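Local coordinates for Sfrice_029225 (Spodoptera frugiperda, PDB 6I50), which is the Eiger TNF, a cytokine of the tumour necrosis factor family that probably signals by binding TNF receptors, at the interface of chains A and B. Numbering follows the deposited sequence. Chains: chain A/B, Sfrice_029225.

Contact 1: the interface of chains A and B. Residues chain A 84, 86, 104, 106-107; chain B 77, 118-120.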
# COMPACT_ATOMS: atom_id res chain seq x y z
N THR A 84 -5.74 -6.16 19.34
CA THR A 84 -4.74 -5.44 18.57
C THR A 84 -3.80 -6.43 17.89
O THR A 84 -3.30 -7.36 18.54
CB THR A 84 -3.94 -4.49 19.45
OG1 THR A 84 -4.82 -3.53 20.06
CG2 THR A 84 -2.88 -3.77 18.64
N SER A 86 -0.35 -6.20 15.23
CA SER A 86 0.61 -5.23 14.73
C SER A 86 1.91 -5.96 14.40
O SER A 86 2.28 -6.91 15.09
CB SER A 86 0.86 -4.12 15.77
OG SER A 86 1.84 -3.19 15.32
N GLN A 104 6.04 -0.04 10.51
CA GLN A 104 5.12 -0.65 11.46
C GLN A 104 3.69 -0.50 10.96
O GLN A 104 3.35 0.52 10.35
CB GLN A 104 5.25 -0.04 12.85
CG GLN A 104 4.38 -0.73 13.91
CD GLN A 104 4.75 -0.34 15.32
OE1 GLN A 104 5.68 0.43 15.54
NE2 GLN A 104 4.03 -0.88 16.29
N ALA A 106 -0.52 -1.43 12.26
CA ALA A 106 -1.33 -1.82 13.41
C ALA A 106 -2.81 -1.75 13.05
O ALA A 106 -3.24 -0.91 12.27
CB ALA A 106 -1.04 -0.93 14.63
N GLN A 107 -3.58 -2.67 13.62
CA GLN A 107 -5.03 -2.65 13.53
C GLN A 107 -5.60 -3.05 14.88
O GLN A 107 -5.06 -3.93 15.54
CB GLN A 107 -5.53 -3.61 12.44
CG GLN A 107 -6.93 -3.30 11.88
CD GLN A 107 -8.05 -3.83 12.76
OE1 GLN A 107 -9.19 -3.37 12.67
NE2 GLN A 107 -7.73 -4.80 13.62
N TYR B 77 -0.60 6.87 11.43
CA TYR B 77 -0.75 5.91 12.52
C TYR B 77 -1.53 6.60 13.64
O TYR B 77 -0.99 7.45 14.35
CB TYR B 77 0.62 5.43 12.98
CG TYR B 77 0.64 4.22 13.90
CD1 TYR B 77 0.17 4.30 15.20
CD2 TYR B 77 1.18 3.02 13.47
CE1 TYR B 77 0.22 3.21 16.05
CE2 TYR B 77 1.23 1.92 14.31
CZ TYR B 77 0.76 2.02 15.60
OH TYR B 77 0.80 0.94 16.44
N PRO B 118 -4.57 1.62 18.59
CA PRO B 118 -3.72 1.94 17.45
C PRO B 118 -4.28 1.43 16.13
O PRO B 118 -4.71 0.27 16.06
CB PRO B 118 -2.40 1.24 17.80
CG PRO B 118 -2.83 0.05 18.59
CD PRO B 118 -4.08 0.45 19.34
N ASN B 119 -4.27 2.27 15.10
CA ASN B 119 -4.70 1.87 13.76
C ASN B 119 -3.90 2.68 12.75
O ASN B 119 -3.98 3.91 12.75
CB ASN B 119 -6.20 2.13 13.55
CG ASN B 119 -7.06 1.03 14.12
OD1 ASN B 119 -7.10 -0.07 13.58
ND2 ASN B 119 -7.77 1.33 15.20
N SER B 120 -3.15 2.00 11.88
CA SER B 120 -2.45 2.67 10.80
C SER B 120 -3.34 2.66 9.56
O SER B 120 -3.95 1.64 9.23
CB SER B 120 -1.10 2.00 10.52
OG SER B 120 -1.23 0.62 10.23
O HOH W 1 -3.80 -1.15 9.49
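The ring of B:Tyr77 runs its hydroxyl end in between A:Ala106 and A:Gln104. On one side of its plane sits the A:Ala106 methyl, whose CB is 3.6 Å from B:Tyr77 CZ; on the other lie CG and the amide of A:Gln104, with the amide plane turned 69° against the ring. With CG anti to the backbone N (chi1 -176°) and an extended chain beyond it, A:Gln104 brings its NE2 to B:Tyr77 OH at 3.7 Å, a packing contact, and the same NE2 points a weak hydrogen bond at A:Ser86 OG. B:Pro118 brings its ring carbon CG to the methyl A:Thr84 CG2, 3.8 Å away. Beside this apolar patch, B:Ser120 clasps the backbone of A:Ala106. Its hydroxyl OG accepts from A:Ala106 N at 3.0 Å in a nearly straight bond, while B:Ser120 N gives to A:Ala106 O at 2.9 Å. That carbonyl also takes the B:Ser120 OG hydroxyl at 3.2 Å, and a water joins it to B:Ser120 O. The carbonyl oxygen is thus gripped from several directions. In the jelly-roll fold of the TNF family, strands 84-92 and 100-108 of chain A here meet strands 68-80 and 117-129 of chain B.

Contact 2: the interface of chains A and B. Residues chain A 86, 104; chain B 77, 151-152.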
# COMPACT_ATOMS: atom_id res chain seq x y z
N SER A 86 -0.35 -6.20 15.23
CA SER A 86 0.61 -5.23 14.73
C SER A 86 1.91 -5.96 14.40
O SER A 86 2.28 -6.91 15.09
CB SER A 86 0.86 -4.12 15.77
OG SER A 86 1.84 -3.19 15.32
N GLN A 104 6.04 -0.04 10.51
CA GLN A 104 5.12 -0.65 11.46
C GLN A 104 3.69 -0.50 10.96
O GLN A 104 3.35 0.52 10.35
CB GLN A 104 5.25 -0.04 12.85
CG GLN A 104 4.38 -0.73 13.91
CD GLN A 104 4.75 -0.34 15.32
OE1 GLN A 104 5.68 0.43 15.54
NE2 GLN A 104 4.03 -0.88 16.29
N TYR B 77 -0.60 6.87 11.43
CA TYR B 77 -0.75 5.91 12.52
C TYR B 77 -1.53 6.60 13.64
O TYR B 77 -0.99 7.45 14.35
CB TYR B 77 0.62 5.43 12.98
CG TYR B 77 0.64 4.22 13.90
CD1 TYR B 77 0.17 4.30 15.20
CD2 TYR B 77 1.18 3.02 13.47
CE1 TYR B 77 0.22 3.21 16.05
CE2 TYR B 77 1.23 1.92 14.31
CZ TYR B 77 0.76 2.02 15.60
OH TYR B 77 0.80 0.94 16.44
N GLU B 151 8.75 5.26 11.63
CA GLU B 151 8.25 3.98 11.14
C GLU B 151 6.73 3.91 11.11
O GLU B 151 6.19 2.98 10.50
CB GLU B 151 8.82 2.85 11.99
CG GLU B 151 8.15 2.66 13.36
CD GLU B 151 8.64 3.62 14.42
OE1 GLU B 151 9.46 4.52 14.13
OE2 GLU B 151 8.20 3.46 15.58
N LYS B 152 6.03 4.86 11.73
CA LYS B 152 4.58 4.77 11.89
C LYS B 152 3.80 5.67 10.93
O LYS B 152 2.76 5.25 10.41
CB LYS B 152 4.19 5.11 13.33
CG LYS B 152 4.64 4.06 14.35
CD LYS B 152 3.95 4.24 15.69
CE LYS B 152 4.26 3.08 16.63
NZ LYS B 152 5.68 3.09 17.09
O HOH W 2 8.01 0.62 16.77
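Hydrogen bonding across this patch runs through A:Gln104 and is modest in strength. Its backbone N gives a weak, bent bond to B:Glu151 O at 3.0 Å, and its side-chain oxygen OE1 takes another weak one from the B:Lys152 ammonium, NZ, at 3.1 Å. Charge pairing stays within chain B: B:Lys152 NZ forms a salt bridge with B:Glu151 OE2 at 3.0 Å, reaching the carboxylate on its anti side and 28° out of its plane. The turn at the end of the lysine chain (chi4 70°) brings NZ to both oxygens. Water reinforces the link, bridging A:Gln104 OE1 at 2.6 Å and B:Glu151 OE2. Apolar packing comes from the lysine's methylenes: CE lies 3.7 Å from A:Gln104 CD, the two side chains running alongside each other, while CD sits 3.6 Å from the B:Tyr77 ring plane, above the middle of the ring. With an alanine at B:Lys152, the B:Glu151 carboxylate would probably lose its positive mate, A:Gln104 OE1 a donor, and the B:Tyr77 face its cover. On the chain B side the site is a loop just ahead of strand 154-161, laid against strand 100-108 of chain A, with strand 68-80 contributing the tyrosine.

Contact 3: the interface of chains A and B. Residues chain A 122-125; chain B 73, 122, 154.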
# COMPACT_ATOMS: atom_id res chain seq x y z
N PHE A 122 -1.26 -4.00 5.97
CA PHE A 122 -0.36 -3.69 4.87
C PHE A 122 0.35 -2.37 5.13
O PHE A 122 -0.26 -1.40 5.60
CB PHE A 122 -1.13 -3.61 3.54
CG PHE A 122 -0.28 -3.22 2.37
CD1 PHE A 122 0.05 -1.89 2.12
CD2 PHE A 122 0.19 -4.19 1.50
CE1 PHE A 122 0.86 -1.54 1.06
CE2 PHE A 122 0.99 -3.86 0.42
CZ PHE A 122 1.33 -2.53 0.20
N SER A 123 1.64 -2.31 4.78
CA SER A 123 2.34 -1.03 4.72
C SER A 123 3.46 -1.12 3.70
O SER A 123 3.90 -2.21 3.32
CB SER A 123 2.90 -0.61 6.09
OG SER A 123 3.27 0.77 6.07
N ALA A 124 3.91 0.05 3.25
CA ALA A 124 4.95 0.13 2.24
C ALA A 124 5.61 1.49 2.32
O ALA A 124 5.02 2.46 2.80
CB ALA A 124 4.39 -0.11 0.83
N ALA A 125 6.86 1.56 1.86
CA ALA A 125 7.57 2.84 1.83
C ALA A 125 8.83 2.69 1.00
O ALA A 125 9.32 1.59 0.76
CB ALA A 125 7.93 3.32 3.24
N TYR B 73 2.24 7.70 -1.71
CA TYR B 73 1.75 6.84 -0.63
C TYR B 73 1.75 7.62 0.68
O TYR B 73 2.59 8.51 0.89
CB TYR B 73 2.59 5.55 -0.51
CG TYR B 73 4.06 5.79 -0.28
CD1 TYR B 73 4.56 6.01 1.00
CD2 TYR B 73 4.96 5.81 -1.35
CE1 TYR B 73 5.91 6.25 1.22
CE2 TYR B 73 6.32 6.04 -1.14
CZ TYR B 73 6.78 6.26 0.15
OH TYR B 73 8.12 6.49 0.35
N PHE B 122 -3.25 3.32 5.63
CA PHE B 122 -2.34 3.43 4.49
C PHE B 122 -3.13 3.48 3.19
O PHE B 122 -4.10 2.73 3.02
CB PHE B 122 -1.36 2.25 4.47
CG PHE B 122 -0.43 2.26 3.28
CD1 PHE B 122 -0.85 1.79 2.03
CD2 PHE B 122 0.87 2.73 3.42
CE1 PHE B 122 -0.00 1.83 0.94
CE2 PHE B 122 1.73 2.76 2.33
CZ PHE B 122 1.29 2.31 1.09
N PHE B 154 4.00 8.63 7.60
CA PHE B 154 4.89 9.13 6.55
C PHE B 154 4.09 9.47 5.30
O PHE B 154 2.93 9.08 5.14
CB PHE B 154 5.98 8.10 6.22
CG PHE B 154 5.47 6.69 6.06
CD1 PHE B 154 4.90 6.27 4.87
CD2 PHE B 154 5.57 5.79 7.11
CE1 PHE B 154 4.43 4.97 4.73
CE2 PHE B 154 5.10 4.49 6.97
CZ PHE B 154 4.54 4.08 5.77
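A:Phe122 and B:Phe122 meet edge to face, their planes 61° apart and their centroids 5.2 Å from each other. A:Phe122 supplies the edge: its CE1 lies over the rim of the B:Phe122 ring, 3.5 Å from CE1 of that residue, whose CZ lies in the plane of the A:Phe122 ring. In both copies CG stands anti to the backbone N (chi1 177°), which directs each ring off its strand and into the junction. The B:Phe122 ring also packs against the chain A backbone, with A:Ser123 CA 4.2 Å above it, nearer its border than its middle. B:Phe122 CZ lies 3.9 Å from the methyl A:Ala124 CB. B:Phe154 is placed differently: A:Ser123 OG lies at its edge in plane, 3.6 Å from CZ, and A:Ala125 CB sits above one of its faces. The carbonyl oxygen A:Ala124 O faces the rims of both B:Phe122 and B:Phe154. B:Tyr73, whose edge receives B:Phe154 CD1 in plane, lays its CE1 against A:Ala125 CA at 3.8 Å. The result is an aromatic cluster of chain B closed over small residues of chain A, apolar packing that is likely to hold together the core of the trimer typical of TNF cytokines.

Contact 1 and contact 2 are neighbours, the centres of their C-alpha atoms about 6 Å apart, and they share A:Ser86, A:Gln104 and B:Tyr77. The C-alpha centre of contact 3 lies about 12 Å from that of contact 1 and about 9 Å from that of contact 2. Strand 117-129 takes part from chain B in contact 1 and from both chains in contact 3, while B strand 68-80 runs through all of them. Because one protein presents different surfaces on its two sides, the pairing is not an exact two-fold; repeated in each of the three copies of the deposited assembly, it fits the closed trimer of the TNF family.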